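Local structure of thermostable monoacylglycerol lipase (Bacillus, 4LHE) at residues 46-51 and 243-248; 82-85 and 90-93; 122-127 and 176-181; 75-80 and 104-109. The protein catalyses the hydrolysis of monoacylglycerols to glycerol and free fatty acids, as a thermostable bacterial lipase of the alpha/beta hydrolase fold. All blocks are in the same frame, centred on the assembly; numbering follows the deposited sequence.

Contact 1. Residues 46-51 and 243-248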
loop_
_atom_site.group_PDB
_atom_site.type_symbol
_atom_site.label_atom_id
_atom_site.label_comp_id
_atom_site.label_asym_id
_atom_site.label_seq_id
_atom_site.Cartn_x
_atom_site.Cartn_y
_atom_site.Cartn_z
ATOM N N ALA A 46 0.435 15.148 -13.818
ATOM C CA ALA A 46 0.472 16.428 -13.119
ATOM C C ALA A 46 1.898 16.963 -12.963
ATOM O O ALA A 46 2.088 18.029 -12.406
ATOM C CB ALA A 46 -0.183 16.307 -11.778
ATOM N N GLY A 47 2.901 16.199 -13.390
ATOM C CA GLY A 47 4.271 16.699 -13.364
ATOM C C GLY A 47 5.214 16.004 -12.402
ATOM O O GLY A 47 6.401 16.332 -12.335
ATOM N N TYR A 48 4.712 15.011 -11.681
ATOM C CA TYR A 48 5.523 14.340 -10.681
ATOM C C TYR A 48 6.339 13.200 -11.271
ATOM O O TYR A 48 5.911 12.527 -12.198
ATOM C CB TYR A 48 4.628 13.835 -9.544
ATOM C CG TYR A 48 3.971 14.971 -8.794
ATOM C CD1 TYR A 48 4.683 15.683 -7.847
ATOM C CD2 TYR A 48 2.653 15.343 -9.043
ATOM C CE1 TYR A 48 4.113 16.727 -7.157
ATOM C CE2 TYR A 48 2.070 16.406 -8.352
ATOM C CZ TYR A 48 2.823 17.092 -7.412
ATOM O OH TYR A 48 2.294 18.141 -6.687
ATOM N N THR A 49 7.545 13.026 -10.753
ATOM C CA THR A 49 8.275 11.790 -10.962
ATOM C C THR A 49 7.561 10.739 -10.114
ATOM O O THR A 49 7.190 10.991 -8.964
ATOM C CB THR A 49 9.732 11.965 -10.563
ATOM O OG1 THR A 49 10.326 12.913 -11.464
ATOM C CG2 THR A 49 10.498 10.658 -10.645
ATOM N N VAL A 50 7.358 9.567 -10.697
ATOM C CA VAL A 50 6.497 8.559 -10.104
ATOM C C VAL A 50 7.217 7.214 -10.116
ATOM O O VAL A 50 7.843 6.853 -11.113
ATOM C CB VAL A 50 5.185 8.510 -10.895
ATOM C CG1 VAL A 50 4.606 7.135 -10.906
ATOM C CG2 VAL A 50 4.192 9.537 -10.333
ATOM N N CYS A 51 7.164 6.491 -9.001
ATOM C CA CYS A 51 7.737 5.139 -8.938
ATOM C C CYS A 51 6.714 4.154 -8.366
ATOM O O CYS A 51 6.251 4.304 -7.228
ATOM C CB CYS A 51 9.027 5.138 -8.102
ATOM S SG CYS A 51 9.741 3.495 -7.731
ATOM N N GLU A 243 -3.680 17.840 -4.238
ATOM C CA GLU A 243 -3.803 19.019 -3.384
ATOM C C GLU A 243 -2.843 18.881 -2.191
ATOM O O GLU A 243 -2.119 19.827 -1.858
ATOM C CB GLU A 243 -5.268 19.156 -2.939
ATOM C CG GLU A 243 -5.545 20.201 -1.876
ATOM C CD GLU A 243 -6.925 20.060 -1.233
ATOM O OE1 GLU A 243 -7.082 20.548 -0.094
ATOM O OE2 GLU A 243 -7.850 19.476 -1.854
ATOM N N PHE A 244 -2.807 17.691 -1.585
ATOM C CA PHE A 244 -1.873 17.398 -0.493
ATOM C C PHE A 244 -0.419 17.584 -0.945
ATOM O O PHE A 244 0.366 18.264 -0.270
ATOM C CB PHE A 244 -2.108 15.983 0.066
ATOM C CG PHE A 244 -1.145 15.568 1.177
ATOM C CD1 PHE A 244 -0.070 14.728 0.908
ATOM C CD2 PHE A 244 -1.342 15.988 2.490
ATOM C CE1 PHE A 244 0.800 14.330 1.910
ATOM C CE2 PHE A 244 -0.467 15.595 3.500
ATOM C CZ PHE A 244 0.601 14.758 3.209
ATOM N N PHE A 245 -0.061 17.000 -2.085
ATOM C CA PHE A 245 1.306 17.121 -2.605
ATOM C C PHE A 245 1.727 18.591 -2.839
ATOM O O PHE A 245 2.776 19.042 -2.349
ATOM C CB PHE A 245 1.472 16.332 -3.912
ATOM C CG PHE A 245 1.143 14.856 -3.811
ATOM C CD1 PHE A 245 1.293 14.153 -2.618
ATOM C CD2 PHE A 245 0.695 14.171 -4.938
ATOM C CE1 PHE A 245 0.995 12.791 -2.560
ATOM C CE2 PHE A 245 0.386 12.821 -4.887
ATOM C CZ PHE A 245 0.550 12.125 -3.702
ATOM N N ALA A 246 0.925 19.322 -3.609
ATOM C CA ALA A 246 1.162 20.750 -3.866
ATOM C C ALA A 246 1.384 21.559 -2.584
ATOM O O ALA A 246 2.340 22.331 -2.487
ATOM C CB ALA A 246 -0.010 21.341 -4.666
ATOM N N LYS A 247 0.501 21.392 -1.600
ATOM C CA LYS A 247 0.617 22.170 -0.367
ATOM C C LYS A 247 1.798 21.822 0.531
ATOM O O LYS A 247 2.105 22.589 1.449
ATOM C CB LYS A 247 -0.674 22.120 0.457
ATOM C CG LYS A 247 -1.851 22.735 -0.255
ATOM C CD LYS A 247 -3.004 23.008 0.689
ATOM C CE LYS A 247 -3.880 21.791 0.861
ATOM N NZ LYS A 247 -5.262 22.181 1.322
ATOM N N HIS A 248 2.452 20.681 0.301
ATOM C CA HIS A 248 3.599 20.321 1.139
ATOM C C HIS A 248 4.872 20.005 0.356
ATOM O O HIS A 248 5.718 19.266 0.834
ATOM C CB HIS A 248 3.290 19.093 2.006
ATOM C CG HIS A 248 2.049 19.238 2.824
ATOM N ND1 HIS A 248 0.803 18.889 2.351
ATOM C CD2 HIS A 248 1.855 19.709 4.082
ATOM C CE1 HIS A 248 -0.105 19.133 3.279
ATOM N NE2 HIS A 248 0.508 19.628 4.341
#

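Contact 2. Residues 82-85 and 90-93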
loop_
_atom_site.group_PDB
_atom_site.type_symbol
_atom_site.label_atom_id
_atom_site.label_comp_id
_atom_site.label_asym_id
_atom_site.label_seq_id
_atom_site.Cartn_x
_atom_site.Cartn_y
_atom_site.Cartn_z
ATOM N N GLY A 82 14.806 4.495 -3.040
ATOM C CA GLY A 82 16.158 4.812 -3.466
ATOM C C GLY A 82 16.215 5.336 -4.891
ATOM O O GLY A 82 16.962 6.287 -5.195
ATOM N N TRP A 83 15.430 4.716 -5.769
ATOM C CA TRP A 83 15.305 5.184 -7.153
ATOM C C TRP A 83 14.807 6.620 -7.185
ATOM O O TRP A 83 15.324 7.450 -7.942
ATOM C CB TRP A 83 14.355 4.270 -7.927
ATOM C CG TRP A 83 14.227 4.599 -9.382
ATOM C CD1 TRP A 83 15.013 4.147 -10.397
ATOM C CD2 TRP A 83 13.243 5.448 -9.980
ATOM N NE1 TRP A 83 14.584 4.666 -11.590
ATOM C CE2 TRP A 83 13.495 5.468 -11.364
ATOM C CE3 TRP A 83 12.167 6.198 -9.477
ATOM C CZ2 TRP A 83 12.712 6.207 -12.262
ATOM C CZ3 TRP A 83 11.391 6.933 -10.365
ATOM C CH2 TRP A 83 11.668 6.926 -11.747
ATOM N N LEU A 84 13.806 6.921 -6.364
ATOM C CA LEU A 84 13.254 8.276 -6.291
ATOM C C LEU A 84 14.262 9.263 -5.704
ATOM O O LEU A 84 14.422 10.386 -6.211
ATOM C CB LEU A 84 12.005 8.299 -5.408
ATOM C CG LEU A 84 10.651 7.997 -6.047
ATOM C CD1 LEU A 84 9.528 8.310 -5.040
ATOM C CD2 LEU A 84 10.473 8.796 -7.301
ATOM N N LYS A 85 14.944 8.847 -4.637
ATOM C CA LYS A 85 15.879 9.747 -3.954
ATOM C C LYS A 85 17.034 10.190 -4.861
ATOM O O LYS A 85 17.575 11.295 -4.705
ATOM C CB LYS A 85 16.403 9.098 -2.681
ATOM C CG LYS A 85 16.423 10.042 -1.503
ATOM C CD LYS A 85 17.218 9.440 -0.349
ATOM C CE LYS A 85 17.278 10.396 0.831
ATOM N NZ LYS A 85 18.265 9.936 1.851
ATOM N N THR A 90 12.236 16.007 -3.216
ATOM C CA THR A 90 11.068 15.927 -2.349
ATOM C C THR A 90 10.410 14.574 -2.620
ATOM O O THR A 90 10.244 14.171 -3.782
ATOM C CB THR A 90 10.074 17.059 -2.678
ATOM O OG1 THR A 90 10.760 18.322 -2.669
ATOM C CG2 THR A 90 8.924 17.099 -1.674
ATOM N N ILE A 91 10.046 13.855 -1.564
ATOM C CA ILE A 91 9.459 12.536 -1.764
ATOM C C ILE A 91 8.177 12.394 -0.955
ATOM O O ILE A 91 8.152 12.704 0.240
ATOM C CB ILE A 91 10.463 11.435 -1.393
ATOM C CG1 ILE A 91 11.587 11.369 -2.441
ATOM C CG2 ILE A 91 9.776 10.118 -1.276
ATOM C CD1 ILE A 91 12.653 10.338 -2.143
ATOM N N PHE A 92 7.106 11.961 -1.619
ATOM C CA PHE A 92 5.895 11.552 -0.924
ATOM C C PHE A 92 5.662 10.072 -1.138
ATOM O O PHE A 92 6.045 9.529 -2.180
ATOM C CB PHE A 92 4.695 12.287 -1.501
ATOM C CG PHE A 92 4.737 13.752 -1.286
ATOM C CD1 PHE A 92 4.528 14.280 -0.018
ATOM C CD2 PHE A 92 4.960 14.610 -2.358
ATOM C CE1 PHE A 92 4.557 15.666 0.183
ATOM C CE2 PHE A 92 4.988 15.977 -2.165
ATOM C CZ PHE A 92 4.789 16.506 -0.893
ATOM N N VAL A 93 5.021 9.424 -0.170
ATOM C CA VAL A 93 4.731 7.999 -0.287
ATOM C C VAL A 93 3.222 7.780 -0.094
ATOM O O VAL A 93 2.602 8.428 0.752
ATOM C CB VAL A 93 5.576 7.169 0.715
ATOM C CG1 VAL A 93 5.424 5.662 0.455
ATOM C CG2 VAL A 93 7.077 7.592 0.627
#

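Contact 3. Residues 122-127 and 176-181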
loop_
_atom_site.group_PDB
_atom_site.type_symbol
_atom_site.label_atom_id
_atom_site.label_comp_id
_atom_site.label_asym_id
_atom_site.label_seq_id
_atom_site.Cartn_x
_atom_site.Cartn_y
_atom_site.Cartn_z
ATOM N N ALA A 122 -3.219 -1.120 6.851
ATOM C CA ALA A 122 -3.424 -2.184 7.834
ATOM C C ALA A 122 -2.362 -2.131 8.927
ATOM O O ALA A 122 -1.162 -2.208 8.637
ATOM C CB ALA A 122 -3.388 -3.535 7.133
ATOM N N VAL A 123 -2.805 -2.024 10.180
ATOM C CA VAL A 123 -1.902 -1.861 11.324
ATOM C C VAL A 123 -2.218 -2.840 12.468
ATOM O O VAL A 123 -1.326 -3.256 13.220
ATOM C CB VAL A 123 -1.889 -0.376 11.793
ATOM C CG1 VAL A 123 -1.824 -0.262 13.296
ATOM C CG2 VAL A 123 -0.739 0.391 11.125
ATOM N N ASP A 124 -3.483 -3.233 12.573
ATOM C CA ASP A 124 -3.896 -4.209 13.579
ATOM C C ASP A 124 -5.118 -5.012 13.102
ATOM O O ASP A 124 -6.256 -4.575 13.280
ATOM C CB ASP A 124 -4.205 -3.489 14.900
ATOM C CG ASP A 124 -4.711 -4.432 15.993
ATOM O OD1 ASP A 124 -4.224 -5.587 16.071
ATOM O OD2 ASP A 124 -5.594 -4.009 16.778
ATOM N N ILE A 125 -4.888 -6.175 12.489
ATOM C CA ILE A 125 -6.001 -7.006 12.011
ATOM C C ILE A 125 -6.296 -8.181 12.946
ATOM O O ILE A 125 -5.511 -9.131 13.024
ATOM C CB ILE A 125 -5.764 -7.579 10.591
ATOM C CG1 ILE A 125 -5.451 -6.469 9.582
ATOM C CG2 ILE A 125 -6.977 -8.379 10.130
ATOM C CD1 ILE A 125 -5.556 -6.936 8.132
ATOM N N PRO A 126 -7.435 -8.111 13.658
ATOM C CA PRO A 126 -7.953 -9.189 14.508
ATOM C C PRO A 126 -8.042 -10.493 13.733
ATOM O O PRO A 126 -7.343 -11.458 14.047
ATOM C CB PRO A 126 -9.371 -8.702 14.865
ATOM C CG PRO A 126 -9.667 -7.567 13.895
ATOM C CD PRO A 126 -8.335 -6.945 13.660
ATOM N N ALA A 127 -8.901 -10.504 12.720
ATOM C CA ALA A 127 -9.093 -11.674 11.878
ATOM C C ALA A 127 -8.009 -11.748 10.800
ATOM O O ALA A 127 -8.220 -11.336 9.657
ATOM C CB ALA A 127 -10.478 -11.645 11.261
ATOM N N GLN A 176 5.770 -4.601 13.778
ATOM C CA GLN A 176 6.940 -3.737 13.769
ATOM C C GLN A 176 6.543 -2.326 13.314
ATOM O O GLN A 176 7.192 -1.346 13.696
ATOM C CB GLN A 176 8.028 -4.330 12.851
ATOM C CG GLN A 176 9.471 -4.060 13.287
ATOM C CD GLN A 176 10.486 -4.195 12.144
ATOM O OE1 GLN A 176 11.208 -3.242 11.817
ATOM N NE2 GLN A 176 10.550 -5.382 11.542
ATOM N N THR A 177 5.468 -2.219 12.523
ATOM C CA THR A 177 5.019 -0.914 12.001
ATOM C C THR A 177 4.195 -0.140 13.022
ATOM O O THR A 177 4.466 1.025 13.300
ATOM C CB THR A 177 4.181 -1.053 10.701
ATOM O OG1 THR A 177 4.965 -1.690 9.684
ATOM C CG2 THR A 177 3.733 0.310 10.201
ATOM N N LYS A 178 3.184 -0.789 13.579
ATOM C CA LYS A 178 2.348 -0.160 14.590
ATOM C C LYS A 178 3.169 0.277 15.808
ATOM O O LYS A 178 2.964 1.364 16.354
ATOM C CB LYS A 178 1.265 -1.136 15.026
ATOM C CG LYS A 178 0.370 -0.619 16.127
ATOM C CD LYS A 178 -0.539 -1.746 16.567
ATOM C CE LYS A 178 -1.617 -1.277 17.516
ATOM N NZ LYS A 178 -2.767 -2.230 17.476
ATOM N N ALA A 179 4.107 -0.572 16.217
ATOM C CA ALA A 179 4.963 -0.282 17.366
ATOM C C ALA A 179 5.726 1.026 17.190
ATOM O O ALA A 179 5.960 1.762 18.158
ATOM C CB ALA A 179 5.937 -1.435 17.602
ATOM N N LYS A 180 6.105 1.320 15.950
ATOM C CA LYS A 180 6.986 2.442 15.688
ATOM C C LYS A 180 6.310 3.657 15.060
ATOM O O LYS A 180 7.001 4.467 14.459
ATOM C CB LYS A 180 8.142 1.993 14.793
ATOM C CG LYS A 180 9.044 0.931 15.400
ATOM C CD LYS A 180 9.942 1.529 16.469
ATOM C CE LYS A 180 9.586 1.017 17.866
ATOM N NZ LYS A 180 10.345 -0.216 18.232
ATOM N N LEU A 181 4.990 3.802 15.210
ATOM C CA LEU A 181 4.263 4.946 14.630
ATOM C C LEU A 181 4.825 6.300 15.065
ATOM O O LEU A 181 4.944 7.235 14.262
ATOM C CB LEU A 181 2.766 4.860 14.952
ATOM C CG LEU A 181 2.021 3.779 14.159
ATOM C CD1 LEU A 181 0.560 3.654 14.550
ATOM C CD2 LEU A 181 2.154 4.048 12.651
#

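Contact 4. Residues 75-80 and 104-109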
loop_
_atom_site.group_PDB
_atom_site.type_symbol
_atom_site.label_atom_id
_atom_site.label_comp_id
_atom_site.label_asym_id
_atom_site.label_seq_id
_atom_site.Cartn_x
_atom_site.Cartn_y
_atom_site.Cartn_z
ATOM N N ALA A 75 12.320 -4.498 1.131
ATOM C CA ALA A 75 13.422 -4.258 0.218
ATOM C C ALA A 75 12.919 -3.695 -1.116
ATOM O O ALA A 75 13.524 -2.774 -1.652
ATOM C CB ALA A 75 14.247 -5.514 0.013
ATOM N N SER A 76 11.814 -4.233 -1.641
ATOM C CA SER A 76 11.241 -3.727 -2.896
ATOM C C SER A 76 10.882 -2.266 -2.770
ATOM O O SER A 76 11.124 -1.489 -3.683
ATOM C CB SER A 76 9.962 -4.485 -3.266
ATOM O OG SER A 76 10.226 -5.833 -3.561
ATOM N N VAL A 77 10.269 -1.905 -1.646
ATOM C CA VAL A 77 9.877 -0.517 -1.402
ATOM C C VAL A 77 11.089 0.382 -1.148
ATOM O O VAL A 77 11.120 1.545 -1.578
ATOM C CB VAL A 77 8.915 -0.429 -0.218
ATOM C CG1 VAL A 77 8.474 0.999 -0.018
ATOM C CG2 VAL A 77 7.711 -1.308 -0.483
ATOM N N GLU A 78 12.092 -0.155 -0.456
ATOM C CA GLU A 78 13.313 0.612 -0.177
ATOM C C GLU A 78 14.052 0.982 -1.450
ATOM O O GLU A 78 14.587 2.087 -1.568
ATOM C CB GLU A 78 14.262 -0.181 0.727
ATOM C CG GLU A 78 13.927 -0.104 2.205
ATOM C CD GLU A 78 14.335 1.219 2.837
ATOM O OE1 GLU A 78 14.849 2.118 2.122
ATOM O OE2 GLU A 78 14.145 1.346 4.068
ATOM N N GLU A 79 14.099 0.030 -2.380
ATOM C CA GLU A 79 14.719 0.193 -3.700
ATOM C C GLU A 79 13.929 1.192 -4.542
ATOM O O GLU A 79 14.505 1.939 -5.345
ATOM C CB GLU A 79 14.785 -1.174 -4.394
ATOM C CG GLU A 79 14.969 -1.148 -5.902
ATOM C CD GLU A 79 15.028 -2.549 -6.511
ATOM O OE1 GLU A 79 16.099 -2.932 -7.026
ATOM O OE2 GLU A 79 14.004 -3.262 -6.486
ATOM N N GLY A 80 12.610 1.224 -4.361
ATOM C CA GLY A 80 11.808 2.246 -5.021
ATOM C C GLY A 80 12.042 3.636 -4.442
ATOM O O GLY A 80 12.113 4.629 -5.169
ATOM N N LEU A 104 3.795 3.607 5.954
ATOM C CA LEU A 104 4.036 3.966 7.344
ATOM C C LEU A 104 5.421 3.525 7.755
ATOM O O LEU A 104 6.163 4.290 8.365
ATOM C CB LEU A 104 3.000 3.303 8.240
ATOM C CG LEU A 104 1.575 3.791 7.997
ATOM C CD1 LEU A 104 0.595 2.775 8.549
ATOM C CD2 LEU A 104 1.342 5.173 8.637
ATOM N N TYR A 105 5.768 2.290 7.391
ATOM C CA TYR A 105 7.062 1.699 7.733
ATOM C C TYR A 105 8.200 2.573 7.246
ATOM O O TYR A 105 9.122 2.885 8.003
ATOM C CB TYR A 105 7.173 0.313 7.086
ATOM C CG TYR A 105 8.410 -0.478 7.457
ATOM C CD1 TYR A 105 8.370 -1.399 8.491
ATOM C CD2 TYR A 105 9.607 -0.327 6.760
ATOM C CE1 TYR A 105 9.486 -2.143 8.837
ATOM C CE2 TYR A 105 10.733 -1.064 7.102
ATOM C CZ TYR A 105 10.658 -1.977 8.139
ATOM O OH TYR A 105 11.756 -2.728 8.501
ATOM N N LEU A 106 8.123 2.973 5.979
ATOM C CA LEU A 106 9.176 3.751 5.344
ATOM C C LEU A 106 9.310 5.132 5.971
ATOM O O LEU A 106 10.420 5.662 6.098
ATOM C CB LEU A 106 8.890 3.878 3.852
ATOM C CG LEU A 106 10.050 3.623 2.905
ATOM C CD1 LEU A 106 10.340 2.143 2.840
ATOM C CD2 LEU A 106 9.713 4.166 1.527
ATOM N N ALA A 107 8.181 5.716 6.364
ATOM C CA ALA A 107 8.198 7.019 7.015
ATOM C C ALA A 107 8.924 6.905 8.368
ATOM O O ALA A 107 9.667 7.810 8.766
ATOM C CB ALA A 107 6.767 7.554 7.188
ATOM N N GLU A 108 8.712 5.782 9.059
ATOM C CA GLU A 108 9.405 5.495 10.320
ATOM C C GLU A 108 10.926 5.403 10.173
ATOM O O GLU A 108 11.669 5.685 11.120
ATOM C CB GLU A 108 8.865 4.196 10.939
ATOM C CG GLU A 108 7.432 4.314 11.404
ATOM C CD GLU A 108 6.771 2.986 11.638
ATOM O OE1 GLU A 108 7.429 1.949 11.456
ATOM O OE2 GLU A 108 5.590 2.974 12.023
ATOM N N HIS A 109 11.391 5.005 8.994
ATOM C CA HIS A 109 12.818 4.799 8.778
ATOM C C HIS A 109 13.503 5.957 8.057
ATOM O O HIS A 109 14.734 6.078 8.101
ATOM C CB HIS A 109 13.059 3.485 8.024
ATOM C CG HIS A 109 12.851 2.261 8.859
ATOM N ND1 HIS A 109 11.665 1.988 9.503
ATOM C CD2 HIS A 109 13.682 1.228 9.149
ATOM C CE1 HIS A 109 11.770 0.846 10.159
ATOM N NE2 HIS A 109 12.986 0.365 9.960
#

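Contact 1. Residues 46-51 and 243-248
Tyr48 and Phe245 meet as a T-shaped pair. The edge of the Phe245 ring is turned toward the face of the Tyr48 ring. The centroids are 5.7 Å apart and the planes stand at 70°. The approach is off-centre: CD2 of Phe245 sits above the rim of the tyrosine ring. Both side chains have CG beside the backbone N and anti to the carbonyl carbon (chi1 -65° for Tyr48, -57° for Phe245), which carries each ring across the gap. The phenol end reaches further, to the helix backbone. Tyr48 OH packs 3.4 Å from Phe245 CB, and it lies 3.6 Å from Ala246 N without a hydrogen bond across the segments. In the alpha/beta hydrolase fold this ties the segment leading through Tyr48 into the sheet to helix 234-247. Gly47, with positive phi, ends helix 37-45 in a Schellman motif just before the tyrosine. Phe245 is buried, and its ring also meets Phe92 and, edge-to-face, Tyr43. Further along, His248 ND1 donates back to Phe244 O at 2.7 Å, with the acceptor close to the imidazole plane. His248 NE2 is hydrogen-bonded to Glu215 OE1, so both ring nitrogens have partners.

Contact 2. Residues 82-85 and 90-93
Ile91 points from its strand at the last turns of helix 70-87 and meets Leu84 and Lys85 there. Its delta methyl does most of the touching. Ile91 CG1 stands anti to the carbonyl carbon (chi1 -71°), and the chain runs on extended to CD1 (chi2 178°). The methyl therefore reaches the helix backbone itself: Ile91 CD1 lies 3.7 Å from Lys85 N. The side chains of Leu84 and Ile91 slant across each other. The nearer leucine atom is at its base, with Leu84 CB 3.9 Å from Ile91 CD1. The methyl pair is looser, Ile91 CG2 to Leu84 CD1 at 4.2 Å.

Lys85 is placed differently. Its chain runs at about a right angle to Ile91, and Lys85 CG passes 3.8 Å from Ile91 CD1. Only the root of the lysine takes part. Beyond CG the chain is extended and leads away to the surface, where NZ has a long, weak ion pair with Asp112. No hydrogen bond links the two segments, and the contact is apolar.

Leu84 also packs on Leu24, Thr49 and Cys51, so it lies over neighbouring strands as well. Ile91 and Phe92 point to opposite faces of the sheet, and helix 70-87 lies on the Ile91 face. Strands 49-52 and 90-96 run parallel with strand 21-26 between them, and helix 70-87 lies on the connection that links them. This is the packing of a beta-alpha-beta crossover of the alpha/beta hydrolase fold.

Contact 3. Residues 122-127 and 176-181
Segment 122-127 is an irregular loop that follows strand 115-119. Segment 176-181 holds the end of helix 164-179 and the turn after it. The backbones come nearest at Val123 and Lys178, whose CA atoms are 5.6 Å apart. Past this point Lys180 N bonds to Thr177 O, and a weak bond joins Leu181 N to Lys178 O.

Lys178 carries the contact on the helix side. Its CG is anti to the backbone N (chi1 177°), and the chain stays extended from there to NZ. The aliphatic part crosses Val123 at about a right angle. Val123 CG1 rests 3.6 Å from Lys178 CG and equally near CB of the same lysine. Both segments belong to the excursion between strands 115-119 and 188-193, where relatives of this fold carry a cap. The contact thus joins the start of this probable cap insertion to helix 164-179, near its return to the sheet.

At the far end of the chain, the ammonium group sits alongside Asp124. Lys178 NZ forms a salt bridge with Asp124 OD2 at 3.4 Å, a loose ion pair with no hydrogen bond. NZ is nearer to Asp124 CB, at 3.2 Å, than to either carboxylate oxygen. Helix 202-210 flanks the contact. Val123 packs on Ile206 and Ile207 there, and the amides of Val123 and Asp124 both bond to Asn203 OD1.

Contact 4. Residues 75-80 and 104-109
Val77 and Leu106 form the tight part of this contact. Val77 CG1 fits against the end of the leucine, 3.6 Å from Leu106 CD1 and 3.7 Å from Leu106 CD2. The valine methyl thus meets both branches. It is directed there because CG1 lies anti to the backbone N (chi1 -178°). The two side chains meet at a slant. Both residues are buried.

The Glu78 side is looser and more open to solvent. The glutamate folds back at chi2 (-76°) and slides past Leu106 in the opposite direction. Its closest approach is Glu78 OE2 to Leu106 CD1, 4.1 Å, which is no polar contact. Both carboxylate oxygens have hydrogen-bond partners just beyond the segments, OE1 with His110 NE2. Exposed His109 lies beyond, with its ring partly over the face of Tyr105. His109 ND1 donates to Tyr105 O at 3.1 Å, a bent bond with an N-H...O angle of 135°.

Helices 70-87 and 98-109 cross steeply here. Beneath them is strand 21-26, where Leu24 touches both Val77 and Leu106. Tyr105 continues the packing toward helix 164-179 through Gln176 and Thr177.

How the contacts relate
Contacts 1, 2 and 4 form a connected group. Contacts 2 and 4 share helix 70-87, with centres about 10 Å apart. Contacts 1 and 2 have centres about 11 Å apart and meet at the sheet, where Cys51 CB lies 3.6 Å from Trp83 CE3. Contact 1 also touches contact 4, through Cys51 and Gly80. Contact 3 is more remote, its centre about 27 Å from that of contact 1. It meets contact 4 where Glu108 packs against the end of helix 164-179. Strand 90-96 and helix 98-109 bracket the probable nucleophile elbow at Ser97, which likely forms a triad with Asp196 and His226. The Val77 side chain of contact 4 lies near this elbow without touching it.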